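Local coordinates for protein transcriptional regulator, marR family, putative (Sulfolobus solfataricus, PDB 3F3X) that probably acts as a DNA-binding transcription factor of the MarR family, a dimeric winged helix-turn-helix regulator, at residues 24-28 / 114-118; 32-36 / 74-79; 40-44 / 103-108. Numbering follows the deposited sequence.

From the N terminus, the chain first runs through the long helix 3-33, where segment 24-28 opens the outer loop that 114-118, at the far end of helix 98-118, closes as contact 1. Both other contacts nest inside it. Contact 2 (32-36 / 74-79) joins the end of helix 3-33 and the turn after it to the end of helix 64-76, closing a loop of 37 residues. Contact 3 (40-44 / 103-108) sets helix 37-48 against helix 98-118; its segments alternate with those of contact 2, so the two loops cross, and they touch where Met33 and Leu35 meet Val103 and Glu106. Together they tie helices 37-48 and 64-76 to the long helices; contacts 1 and 3 also touch the second subunit.

Contact 1 (24-28 / 114-118); sequences EFNNR and LVNEM
Both segments are regular alpha-helix, 24-28 within helix 3-33 and 114-118 at the end of helix 98-118. Their axes come no closer than 12.3 Å, and their directions make an angle of 132°, so they run roughly antiparallel but well splayed; the nearest CA pair is Phe25 and Leu114, 8.3 Å apart. Side chains from both helices fill the gap. Phe25 (chi1 m) reaches over to an apolar cluster: its CD1 lies 3.9 Å from Leu114 CD2, which sits at the ring edge, and its CZ 3.6 Å from Val115 CG2, while Met118 CE is 4.2 Å from Phe25 CE1. Leu114 (t, p) also puts CD1 over a face of the Arg28 guanidinium, 3.9 Å from Arg28 CZ. Arg28 NH2 and Glu117 OE2, 3.5 Å apart, form a salt bridge of charges alone, and water 1 links the same two atoms. In this helical dimerization region of the MarR fold, Phe25 also meets Tyr37 at the start of helix 37-48 and Leu111 of helix 98-118, and Met11 of the second subunit packs on it.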
ATOM      1  N   GLU A  24      -7.622  -4.522  -7.063  1.00 31.56           N
ATOM      2  CA  GLU A  24      -8.245  -5.799  -7.385  1.00 32.36           C
ATOM      3  C   GLU A  24      -9.126  -6.272  -6.240  1.00 30.74           C
ATOM      4  O   GLU A  24     -10.239  -6.755  -6.461  1.00 29.88           O
ATOM      5  CB  GLU A  24      -7.183  -6.853  -7.692  1.00 36.08           C
ATOM      6  CG  GLU A  24      -6.399  -6.560  -8.955  1.00 43.29           C
ATOM      7  CD  GLU A  24      -6.107  -7.815  -9.747  1.00 47.71           C
ATOM      8  OE1 GLU A  24      -7.069  -8.541 -10.076  1.00 51.88           O
ATOM      9  OE2 GLU A  24      -4.921  -8.074 -10.044  1.00 50.80           O
ATOM     10  N   PHE A  25      -8.628  -6.118  -5.017  1.00 27.74           N
ATOM     11  CA  PHE A  25      -9.378  -6.519  -3.829  1.00 27.87           C
ATOM     12  C   PHE A  25     -10.689  -5.752  -3.715  1.00 28.18           C
ATOM     13  O   PHE A  25     -11.753  -6.353  -3.563  1.00 27.14           O
ATOM     14  CB  PHE A  25      -8.546  -6.287  -2.563  1.00 26.53           C
ATOM     15  CG  PHE A  25      -7.424  -7.270  -2.374  1.00 27.82           C
ATOM     16  CD1 PHE A  25      -7.179  -8.263  -3.315  1.00 28.05           C
ATOM     17  CD2 PHE A  25      -6.618  -7.209  -1.239  1.00 28.57           C
ATOM     18  CE1 PHE A  25      -6.143  -9.180  -3.136  1.00 29.13           C
ATOM     19  CE2 PHE A  25      -5.578  -8.120  -1.049  1.00 32.08           C
ATOM     20  CZ  PHE A  25      -5.344  -9.112  -2.002  1.00 29.83           C
ATOM     21  N   ASN A  26     -10.612  -4.423  -3.782  1.00 28.23           N
ATOM     22  CA  ASN A  26     -11.811  -3.595  -3.680  1.00 29.09           C
ATOM     23  C   ASN A  26     -12.782  -3.826  -4.838  1.00 29.79           C
ATOM     24  O   ASN A  26     -13.999  -3.774  -4.649  1.00 30.81           O
ATOM     25  CB  ASN A  26     -11.445  -2.105  -3.616  1.00 27.98           C
ATOM     26  CG  ASN A  26     -10.875  -1.697  -2.264  1.00 31.32           C
ATOM     27  OD1 ASN A  26     -11.122  -2.350  -1.251  1.00 31.10           O
ATOM     28  ND2 ASN A  26     -10.127  -0.600  -2.244  1.00 31.46           N
ATOM     29  N   ASN A  27     -12.245  -4.080  -6.031  1.00 29.92           N
ATOM     30  CA  ASN A  27     -13.080  -4.319  -7.199  1.00 31.66           C
ATOM     31  C   ASN A  27     -13.870  -5.614  -7.011  1.00 30.25           C
ATOM     32  O   ASN A  27     -15.094  -5.633  -7.174  1.00 30.94           O
ATOM     33  CB  ASN A  27     -12.241  -4.421  -8.472  1.00 33.21           C
ATOM     34  CG  ASN A  27     -13.085  -4.756  -9.675  1.00 37.36           C
ATOM     35  OD1 ASN A  27     -12.904  -5.799 -10.308  1.00 40.15           O
ATOM     36  ND2 ASN A  27     -14.027  -3.880  -9.992  1.00 37.72           N
ATOM     37  N   ARG A  28     -13.161  -6.682  -6.652  1.00 30.18           N
ATOM     38  CA  ARG A  28     -13.751  -7.993  -6.436  1.00 30.75           C
ATOM     39  C   ARG A  28     -14.780  -7.982  -5.302  1.00 30.09           C
ATOM     40  O   ARG A  28     -15.931  -8.372  -5.498  1.00 28.63           O
ATOM     41  CB  ARG A  28     -12.649  -8.995  -6.092  1.00 33.62           C
ATOM     42  CG  ARG A  28     -12.937 -10.418  -6.481  1.00 40.00           C
ATOM     43  CD  ARG A  28     -12.691 -10.622  -7.963  1.00 44.22           C
ATOM     44  NE  ARG A  28     -12.450 -12.034  -8.217  1.00 48.27           N
ATOM     45  CZ  ARG A  28     -11.965 -12.535  -9.344  1.00 49.79           C
ATOM     46  NH1 ARG A  28     -11.657 -11.746 -10.365  1.00 50.65           N
ATOM     47  NH2 ARG A  28     -11.776 -13.842  -9.433  1.00 52.75           N
ATOM     48  N   LEU A 114      -8.657 -15.547  -4.785  1.00 27.90           N
ATOM     49  CA  LEU A 114      -8.092 -14.531  -5.662  1.00 28.79           C
ATOM     50  C   LEU A 114      -6.576 -14.484  -5.497  1.00 29.08           C
ATOM     51  O   LEU A 114      -5.838 -14.515  -6.474  1.00 28.19           O
ATOM     52  CB  LEU A 114      -8.678 -13.153  -5.342  1.00 29.71           C
ATOM     53  CG  LEU A 114      -8.165 -12.002  -6.211  1.00 32.26           C
ATOM     54  CD1 LEU A 114      -8.449 -12.299  -7.676  1.00 35.57           C
ATOM     55  CD2 LEU A 114      -8.833 -10.705  -5.792  1.00 34.46           C
ATOM     56  N   VAL A 115      -6.110 -14.415  -4.255  1.00 27.38           N
ATOM     57  CA  VAL A 115      -4.673 -14.364  -4.003  1.00 28.62           C
ATOM     58  C   VAL A 115      -4.005 -15.670  -4.404  1.00 29.85           C
ATOM     59  O   VAL A 115      -2.920 -15.681  -4.993  1.00 28.45           O
ATOM     60  CB  VAL A 115      -4.374 -14.067  -2.525  1.00 28.54           C
ATOM     61  CG1 VAL A 115      -2.868 -14.116  -2.285  1.00 26.29           C
ATOM     62  CG2 VAL A 115      -4.923 -12.687  -2.169  1.00 27.39           C
ATOM     63  N   ASN A 116      -4.652 -16.777  -4.077  1.00 30.24           N
ATOM     64  CA  ASN A 116      -4.107 -18.075  -4.439  1.00 34.95           C
ATOM     65  C   ASN A 116      -3.959 -18.167  -5.953  1.00 35.40           C
ATOM     66  O   ASN A 116      -2.951 -18.649  -6.454  1.00 35.24           O
ATOM     67  CB  ASN A 116      -5.036 -19.185  -3.952  1.00 37.67           C
ATOM     68  CG  ASN A 116      -4.637 -20.570  -4.469  1.00 42.60           C
ATOM     69  OD1 ASN A 116      -5.173 -21.053  -5.472  1.00 46.82           O
ATOM     70  ND2 ASN A 116      -3.702 -21.217  -3.777  1.00 46.59           N
ATOM     71  N   GLU A 117      -4.976 -17.706  -6.675  1.00 36.54           N
ATOM     72  CA  GLU A 117      -4.942 -17.764  -8.145  1.00 39.96           C
ATOM     73  C   GLU A 117      -3.777 -16.966  -8.700  1.00 40.34           C
ATOM     74  O   GLU A 117      -3.025 -17.419  -9.551  1.00 39.17           O
ATOM     75  CB  GLU A 117      -6.227 -17.202  -8.766  1.00 42.72           C
ATOM     76  CG  GLU A 117      -6.277 -15.669  -8.822  1.00 47.70           C
ATOM     77  CD  GLU A 117      -7.367 -15.124  -9.721  1.00 50.96           C
ATOM     78  OE1 GLU A 117      -7.045 -14.722 -10.862  1.00 53.49           O
ATOM     79  OE2 GLU A 117      -8.545 -15.107  -9.302  1.00 51.13           O
ATOM     80  N   MET A 118      -3.627 -15.765  -8.180  1.00 39.79           N
ATOM     81  CA  MET A 118      -2.591 -14.887  -8.653  1.00 40.21           C
ATOM     82  C   MET A 118      -1.185 -15.301  -8.312  1.00 39.38           C
ATOM     83  O   MET A 118      -0.308 -15.215  -9.170  1.00 37.92           O
ATOM     84  CB  MET A 118      -2.822 -13.472  -8.149  1.00 42.54           C
ATOM     85  CG  MET A 118      -4.145 -12.853  -8.560  1.00 46.87           C
ATOM     86  SD  MET A 118      -4.082 -11.065  -8.154  1.00 51.00           S
ATOM     87  CE  MET A 118      -4.183 -11.043  -6.322  1.00 49.83           C
TER
HETATM   88  O   HOH W   1     -10.687 -14.780 -11.363  1.00 45.07           O

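Contact 2 (32-36 / 74-79); sequences LMNLS and LEAKGL
Helix 3-33 gives way at Asn34, whose positive phi (59/39) turns the chain into extended Leu35 (-126/162) and then Ser36, the N-cap of the next helix. Across from it, helix 64-76 finishes in a Schellman motif: Gly78 takes positive phi (73/22), with Leu79 N bonded to Leu74 O at 2.9 Å and Gly78 N to Glu75 O at 2.9 Å. The closest CA pairs are Leu35 with Leu74 at 8.7 Å and Asn34 with Lys77 at 10.3 Å. Lys77 spans the gap with chi1 m, chi2 and chi3 t, and chi4 at -126°, which brings NZ to within 2.6 Å of Asn34 O in a hydrogen bond from the amine. Water 2 accepts from Lys77 NZ at 2.7 Å and donates to Met33 O at 2.8 Å. Beside this polar pair, Leu35 brings CD2 to 4.2 Å from Leu74 CD2 and 4.1 Å from Leu79 CD1; all three leucines share the m, t rotamer. The contact fastens the turn after the long helix to the end of the probable DNA-recognition helix. A charged lysine amine thus satisfies the Asn34 carbonyl directly and that of Met33 through water, where the chain turns out of the long helix, next to a small leucine cluster.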
ATOM      1  N   LEU A  32     -18.855  -8.103  -6.003  1.00 26.86           N
ATOM      2  CA  LEU A  32     -19.501  -9.338  -5.554  1.00 26.91           C
ATOM      3  C   LEU A  32     -20.245  -9.225  -4.224  1.00 27.71           C
ATOM      4  O   LEU A  32     -21.276  -9.879  -4.017  1.00 27.01           O
ATOM      5  CB  LEU A  32     -18.459 -10.460  -5.438  1.00 26.87           C
ATOM      6  CG  LEU A  32     -17.730 -10.842  -6.730  1.00 27.56           C
ATOM      7  CD1 LEU A  32     -16.709 -11.920  -6.447  1.00 28.27           C
ATOM      8  CD2 LEU A  32     -18.732 -11.325  -7.761  1.00 28.20           C
ATOM      9  N   MET A  33     -19.736  -8.386  -3.327  1.00 25.73           N
ATOM     10  CA  MET A  33     -20.346  -8.272  -2.006  1.00 27.22           C
ATOM     11  C   MET A  33     -20.630  -6.865  -1.492  1.00 28.22           C
ATOM     12  O   MET A  33     -21.150  -6.705  -0.387  1.00 29.65           O
ATOM     13  CB  MET A  33     -19.462  -9.005  -0.995  1.00 27.00           C
ATOM     14  CG  MET A  33     -19.146 -10.439  -1.387  1.00 27.57           C
ATOM     15  SD  MET A  33     -18.040 -11.267  -0.234  1.00 29.31           S
ATOM     16  CE  MET A  33     -19.199 -11.667   1.091  1.00 28.00           C
ATOM     17  N   ASN A  34     -20.297  -5.856  -2.288  1.00 29.14           N
ATOM     18  CA  ASN A  34     -20.504  -4.470  -1.899  1.00 30.69           C
ATOM     19  C   ASN A  34     -19.726  -4.204  -0.612  1.00 30.20           C
ATOM     20  O   ASN A  34     -20.197  -3.513   0.294  1.00 28.74           O
ATOM     21  CB  ASN A  34     -21.999  -4.187  -1.704  1.00 34.91           C
ATOM     22  CG  ASN A  34     -22.287  -2.726  -1.446  1.00 39.66           C
ATOM     23  OD1 ASN A  34     -21.698  -1.845  -2.073  1.00 43.80           O
ATOM     24  ND2 ASN A  34     -23.211  -2.456  -0.526  1.00 43.17           N
ATOM     25  N   LEU A  35     -18.530  -4.781  -0.545  1.00 28.54           N
ATOM     26  CA  LEU A  35     -17.640  -4.616   0.599  1.00 27.88           C
ATOM     27  C   LEU A  35     -16.299  -4.124   0.095  1.00 26.90           C
ATOM     28  O   LEU A  35     -15.988  -4.251  -1.089  1.00 25.96           O
ATOM     29  CB  LEU A  35     -17.418  -5.945   1.331  1.00 29.09           C
ATOM     30  CG  LEU A  35     -18.585  -6.608   2.061  1.00 32.24           C
ATOM     31  CD1 LEU A  35     -18.099  -7.917   2.687  1.00 31.63           C
ATOM     32  CD2 LEU A  35     -19.134  -5.664   3.132  1.00 31.11           C
ATOM     33  N   SER A  36     -15.506  -3.565   1.001  1.00 27.20           N
ATOM     34  CA  SER A  36     -14.176  -3.089   0.662  1.00 25.25           C
ATOM     35  C   SER A  36     -13.182  -3.995   1.378  1.00 25.15           C
ATOM     36  O   SER A  36     -13.569  -4.841   2.186  1.00 23.37           O
ATOM     37  CB  SER A  36     -13.979  -1.650   1.132  1.00 26.45           C
ATOM     38  OG  SER A  36     -13.912  -1.583   2.548  1.00 25.94           O
ATOM     39  N   LEU A  74     -20.857  -0.798   7.722  1.00 28.36           N
ATOM     40  CA  LEU A  74     -20.978  -2.160   8.222  1.00 26.35           C
ATOM     41  C   LEU A  74     -22.126  -2.288   9.217  1.00 25.13           C
ATOM     42  O   LEU A  74     -22.882  -3.258   9.179  1.00 24.68           O
ATOM     43  CB  LEU A  74     -19.670  -2.600   8.883  1.00 23.88           C
ATOM     44  CG  LEU A  74     -18.500  -2.841   7.926  1.00 25.14           C
ATOM     45  CD1 LEU A  74     -17.233  -3.076   8.721  1.00 24.69           C
ATOM     46  CD2 LEU A  74     -18.797  -4.043   7.030  1.00 24.19           C
ATOM     47  N   GLU A  75     -22.259  -1.315  10.113  1.00 23.41           N
ATOM     48  CA  GLU A  75     -23.330  -1.384  11.094  1.00 25.00           C
ATOM     49  C   GLU A  75     -24.690  -1.199  10.429  1.00 24.26           C
ATOM     50  O   GLU A  75     -25.665  -1.843  10.808  1.00 24.90           O
ATOM     51  CB  GLU A  75     -23.128  -0.341  12.204  1.00 24.29           C
ATOM     52  CG  GLU A  75     -24.237  -0.372  13.247  1.00 25.91           C
ATOM     53  CD  GLU A  75     -23.840   0.269  14.567  1.00 25.52           C
ATOM     54  OE1 GLU A  75     -23.170   1.323  14.545  1.00 25.93           O
ATOM     55  OE2 GLU A  75     -24.217  -0.280  15.625  1.00 25.30           O
ATOM     56  N   ALA A  76     -24.744  -0.325   9.429  1.00 27.61           N
ATOM     57  CA  ALA A  76     -25.986  -0.075   8.708  1.00 28.74           C
ATOM     58  C   ALA A  76     -26.431  -1.354   7.997  1.00 29.45           C
ATOM     59  O   ALA A  76     -27.630  -1.607   7.842  1.00 30.10           O
ATOM     60  CB  ALA A  76     -25.783   1.051   7.700  1.00 30.13           C
ATOM     61  N   LYS A  77     -25.457  -2.160   7.579  1.00 27.69           N
ATOM     62  CA  LYS A  77     -25.726  -3.420   6.889  1.00 27.77           C
ATOM     63  C   LYS A  77     -25.994  -4.551   7.876  1.00 27.16           C
ATOM     64  O   LYS A  77     -26.261  -5.683   7.469  1.00 26.36           O
ATOM     65  CB  LYS A  77     -24.532  -3.825   6.023  1.00 29.76           C
ATOM     66  CG  LYS A  77     -24.135  -2.838   4.951  1.00 32.29           C
ATOM     67  CD  LYS A  77     -22.840  -3.289   4.295  1.00 34.50           C
ATOM     68  CE  LYS A  77     -22.351  -2.266   3.296  1.00 37.14           C
ATOM     69  NZ  LYS A  77     -22.117  -2.866   1.965  1.00 38.52           N
ATOM     70  N   GLY A  78     -25.891  -4.252   9.167  1.00 23.88           N
ATOM     71  CA  GLY A  78     -26.125  -5.267  10.180  1.00 23.25           C
ATOM     72  C   GLY A  78     -25.017  -6.305  10.308  1.00 21.08           C
ATOM     73  O   GLY A  78     -25.249  -7.413  10.802  1.00 21.71           O
ATOM     74  N   LEU A  79     -23.813  -5.957   9.868  1.00 20.39           N
ATOM     75  CA  LEU A  79     -22.687  -6.882   9.944  1.00 21.45           C
ATOM     76  C   LEU A  79     -21.911  -6.734  11.251  1.00 20.90           C
ATOM     77  O   LEU A  79     -21.251  -7.668  11.695  1.00 20.99           O
ATOM     78  CB  LEU A  79     -21.763  -6.677   8.747  1.00 21.87           C
ATOM     79  CG  LEU A  79     -22.491  -6.807   7.404  1.00 23.41           C
ATOM     80  CD1 LEU A  79     -21.472  -6.733   6.273  1.00 23.00           C
ATOM     81  CD2 LEU A  79     -23.266  -8.122   7.350  1.00 23.56           C
TER
HETATM   82  O   HOH W   2     -22.634  -5.500   1.619  1.00 41.08           O

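Contact 3 (40-44 / 103-108); sequences FSILK and VLLEAN. With SO4 (sulfate ion), chain B.
This is an apolar helix-helix crossing in the winged helix-turn-helix fold of the MarR family, where helix 37-48 lies against helix 98-118, the long helix that follows the wing. The axes of the two helical segments approach to 9.8 Å, at 127° between their directions (signed crossing -127°); the nearest CA pairs are Leu43 with Leu104 (6.1 Å) and Phe40 with Ala107 (6.6 Å). Leu104 (t, p) points toward helix 37-48 and fits between Phe40 and Leu43: its CD1 is 3.7 Å from Phe40 CE1 and 4.1 Å from Leu43 CB, and its CD2 lies 3.6 Å from Leu43 O. The Phe40 ring (chi1 t, chi2 74°) swings toward the other helix, its CD1 4.1 Å from Ala107 CB and CE1 4.0 Å from Asn108 CA. Leu43 (m, t) adds CD1 at 4.1 Å from Val103 CG1. Asn12 of the second subunit packs on both Phe40 and Lys44. The fully extended Lys44 side chain leads away from this interface, and its NZ donates a 2.8 Å hydrogen bond to O4 of a sulfate probably derived from the crystallisation liquor.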
ATOM      1  N   PHE A  40     -13.404  -6.067   5.086  1.00 18.80           N
ATOM      2  CA  PHE A  40     -12.981  -7.431   5.362  1.00 19.37           C
ATOM      3  C   PHE A  40     -12.084  -7.478   6.602  1.00 20.30           C
ATOM      4  O   PHE A  40     -12.251  -8.339   7.465  1.00 19.18           O
ATOM      5  CB  PHE A  40     -12.216  -8.007   4.170  1.00 20.23           C
ATOM      6  CG  PHE A  40     -11.340  -9.173   4.524  1.00 22.36           C
ATOM      7  CD1 PHE A  40     -11.889 -10.425   4.802  1.00 20.52           C
ATOM      8  CD2 PHE A  40      -9.961  -9.010   4.617  1.00 22.74           C
ATOM      9  CE1 PHE A  40     -11.067 -11.497   5.165  1.00 24.32           C
ATOM     10  CE2 PHE A  40      -9.137 -10.069   4.977  1.00 23.59           C
ATOM     11  CZ  PHE A  40      -9.687 -11.316   5.254  1.00 22.05           C
ATOM     12  N   SER A  41     -11.125  -6.560   6.674  1.00 18.75           N
ATOM     13  CA  SER A  41     -10.205  -6.512   7.809  1.00 20.84           C
ATOM     14  C   SER A  41     -10.931  -6.300   9.138  1.00 19.49           C
ATOM     15  O   SER A  41     -10.616  -6.948  10.143  1.00 20.36           O
ATOM     16  CB  SER A  41      -9.178  -5.396   7.608  1.00 21.98           C
ATOM     17  OG  SER A  41      -8.360  -5.660   6.483  1.00 23.89           O
ATOM     18  N   ILE A  42     -11.894  -5.384   9.146  1.00 18.55           N
ATOM     19  CA  ILE A  42     -12.651  -5.100  10.357  1.00 18.07           C
ATOM     20  C   ILE A  42     -13.436  -6.336  10.779  1.00 18.23           C
ATOM     21  O   ILE A  42     -13.469  -6.687  11.962  1.00 15.63           O
ATOM     22  CB  ILE A  42     -13.607  -3.899  10.145  1.00 19.54           C
ATOM     23  CG1 ILE A  42     -12.777  -2.621   9.961  1.00 20.75           C
ATOM     24  CG2 ILE A  42     -14.572  -3.759  11.332  1.00 18.34           C
ATOM     25  CD1 ILE A  42     -13.599  -1.399   9.599  1.00 22.28           C
ATOM     26  N   LEU A  43     -14.065  -7.001   9.815  1.00 15.90           N
ATOM     27  CA  LEU A  43     -14.817  -8.207  10.130  1.00 16.82           C
ATOM     28  C   LEU A  43     -13.882  -9.279  10.692  1.00 17.23           C
ATOM     29  O   LEU A  43     -14.214  -9.942  11.667  1.00 16.69           O
ATOM     30  CB  LEU A  43     -15.538  -8.737   8.885  1.00 16.99           C
ATOM     31  CG  LEU A  43     -16.694  -7.853   8.395  1.00 19.42           C
ATOM     32  CD1 LEU A  43     -17.297  -8.428   7.116  1.00 21.33           C
ATOM     33  CD2 LEU A  43     -17.766  -7.765   9.474  1.00 21.74           C
ATOM     34  N   LYS A  44     -12.706  -9.441  10.096  1.00 17.56           N
ATOM     35  CA  LYS A  44     -11.780 -10.455  10.592  1.00 19.01           C
ATOM     36  C   LYS A  44     -11.354 -10.188  12.038  1.00 19.87           C
ATOM     37  O   LYS A  44     -11.415 -11.079  12.888  1.00 18.99           O
ATOM     38  CB  LYS A  44     -10.536 -10.536   9.708  1.00 19.35           C
ATOM     39  CG  LYS A  44      -9.524 -11.581  10.193  1.00 19.21           C
ATOM     40  CD  LYS A  44      -8.274 -11.601   9.329  1.00 21.03           C
ATOM     41  CE  LYS A  44      -7.268 -12.626   9.843  1.00 20.89           C
ATOM     42  NZ  LYS A  44      -5.981 -12.544   9.088  1.00 23.91           N
ATOM     43  N   VAL A 103     -20.823 -13.348   6.475  1.00 23.41           N
ATOM     44  CA  VAL A 103     -20.267 -12.568   5.378  1.00 23.55           C
ATOM     45  C   VAL A 103     -18.746 -12.674   5.375  1.00 23.83           C
ATOM     46  O   VAL A 103     -18.128 -12.750   4.312  1.00 24.41           O
ATOM     47  CB  VAL A 103     -20.702 -11.086   5.464  1.00 23.20           C
ATOM     48  CG1 VAL A 103     -19.917 -10.244   4.472  1.00 26.23           C
ATOM     49  CG2 VAL A 103     -22.185 -10.974   5.143  1.00 24.81           C
ATOM     50  N   LEU A 104     -18.138 -12.688   6.559  1.00 22.12           N
ATOM     51  CA  LEU A 104     -16.689 -12.816   6.643  1.00 21.84           C
ATOM     52  C   LEU A 104     -16.215 -14.118   5.989  1.00 22.62           C
ATOM     53  O   LEU A 104     -15.198 -14.134   5.290  1.00 22.21           O
ATOM     54  CB  LEU A 104     -16.228 -12.789   8.098  1.00 21.13           C
ATOM     55  CG  LEU A 104     -14.757 -13.147   8.323  1.00 22.00           C
ATOM     56  CD1 LEU A 104     -13.851 -12.204   7.529  1.00 23.36           C
ATOM     57  CD2 LEU A 104     -14.441 -13.058   9.810  1.00 21.18           C
ATOM     58  N   LEU A 105     -16.943 -15.208   6.222  1.00 23.77           N
ATOM     59  CA  LEU A 105     -16.575 -16.499   5.639  1.00 24.22           C
ATOM     60  C   LEU A 105     -16.535 -16.398   4.119  1.00 23.51           C
ATOM     61  O   LEU A 105     -15.620 -16.909   3.473  1.00 24.13           O
ATOM     62  CB  LEU A 105     -17.569 -17.586   6.054  1.00 26.39           C
ATOM     63  CG  LEU A 105     -17.566 -18.019   7.523  1.00 30.65           C
ATOM     64  CD1 LEU A 105     -18.678 -19.040   7.761  1.00 32.35           C
ATOM     65  CD2 LEU A 105     -16.203 -18.609   7.880  1.00 32.89           C
ATOM     66  N   GLU A 106     -17.532 -15.727   3.556  1.00 24.91           N
ATOM     67  CA  GLU A 106     -17.622 -15.546   2.113  1.00 26.20           C
ATOM     68  C   GLU A 106     -16.522 -14.619   1.602  1.00 25.96           C
ATOM     69  O   GLU A 106     -15.866 -14.923   0.607  1.00 26.52           O
ATOM     70  CB  GLU A 106     -18.997 -14.982   1.748  1.00 29.07           C
ATOM     71  CG  GLU A 106     -20.146 -15.954   1.994  1.00 36.97           C
ATOM     72  CD  GLU A 106     -21.510 -15.297   1.898  1.00 40.72           C
ATOM     73  OE1 GLU A 106     -21.616 -14.221   1.268  1.00 44.76           O
ATOM     74  OE2 GLU A 106     -22.482 -15.863   2.447  1.00 43.35           O
ATOM     75  N   ALA A 107     -16.320 -13.489   2.277  1.00 23.99           N
ATOM     76  CA  ALA A 107     -15.286 -12.538   1.863  1.00 23.01           C
ATOM     77  C   ALA A 107     -13.906 -13.199   1.925  1.00 23.73           C
ATOM     78  O   ALA A 107     -13.067 -12.990   1.044  1.00 23.31           O
ATOM     79  CB  ALA A 107     -15.320 -11.287   2.763  1.00 22.28           C
ATOM     80  N   ASN A 108     -13.677 -13.994   2.970  1.00 23.02           N
ATOM     81  CA  ASN A 108     -12.410 -14.700   3.135  1.00 24.19           C
ATOM     82  C   ASN A 108     -12.191 -15.632   1.949  1.00 24.13           C
ATOM     83  O   ASN A 108     -11.093 -15.703   1.398  1.00 23.01           O
ATOM     84  CB  ASN A 108     -12.413 -15.517   4.432  1.00 22.55           C
ATOM     85  CG  ASN A 108     -11.180 -16.397   4.570  1.00 26.77           C
ATOM     86  OD1 ASN A 108     -11.270 -17.626   4.530  1.00 27.29           O
ATOM     87  ND2 ASN A 108     -10.024 -15.771   4.726  1.00 25.31           N
TER
HETATM   88  S   SO4 B 201      -4.829  -9.158   9.909  1.00 27.53           S
HETATM   89  O1  SO4 B 201      -4.505  -8.679   8.551  1.00 29.51           O
HETATM   90  O2  SO4 B 201      -6.288  -9.183  10.086  1.00 28.59           O
HETATM   91  O3  SO4 B 201      -4.230  -8.251  10.909  1.00 24.43           O
HETATM   92  O4  SO4 B 201      -4.293 -10.520  10.074  1.00 28.54           O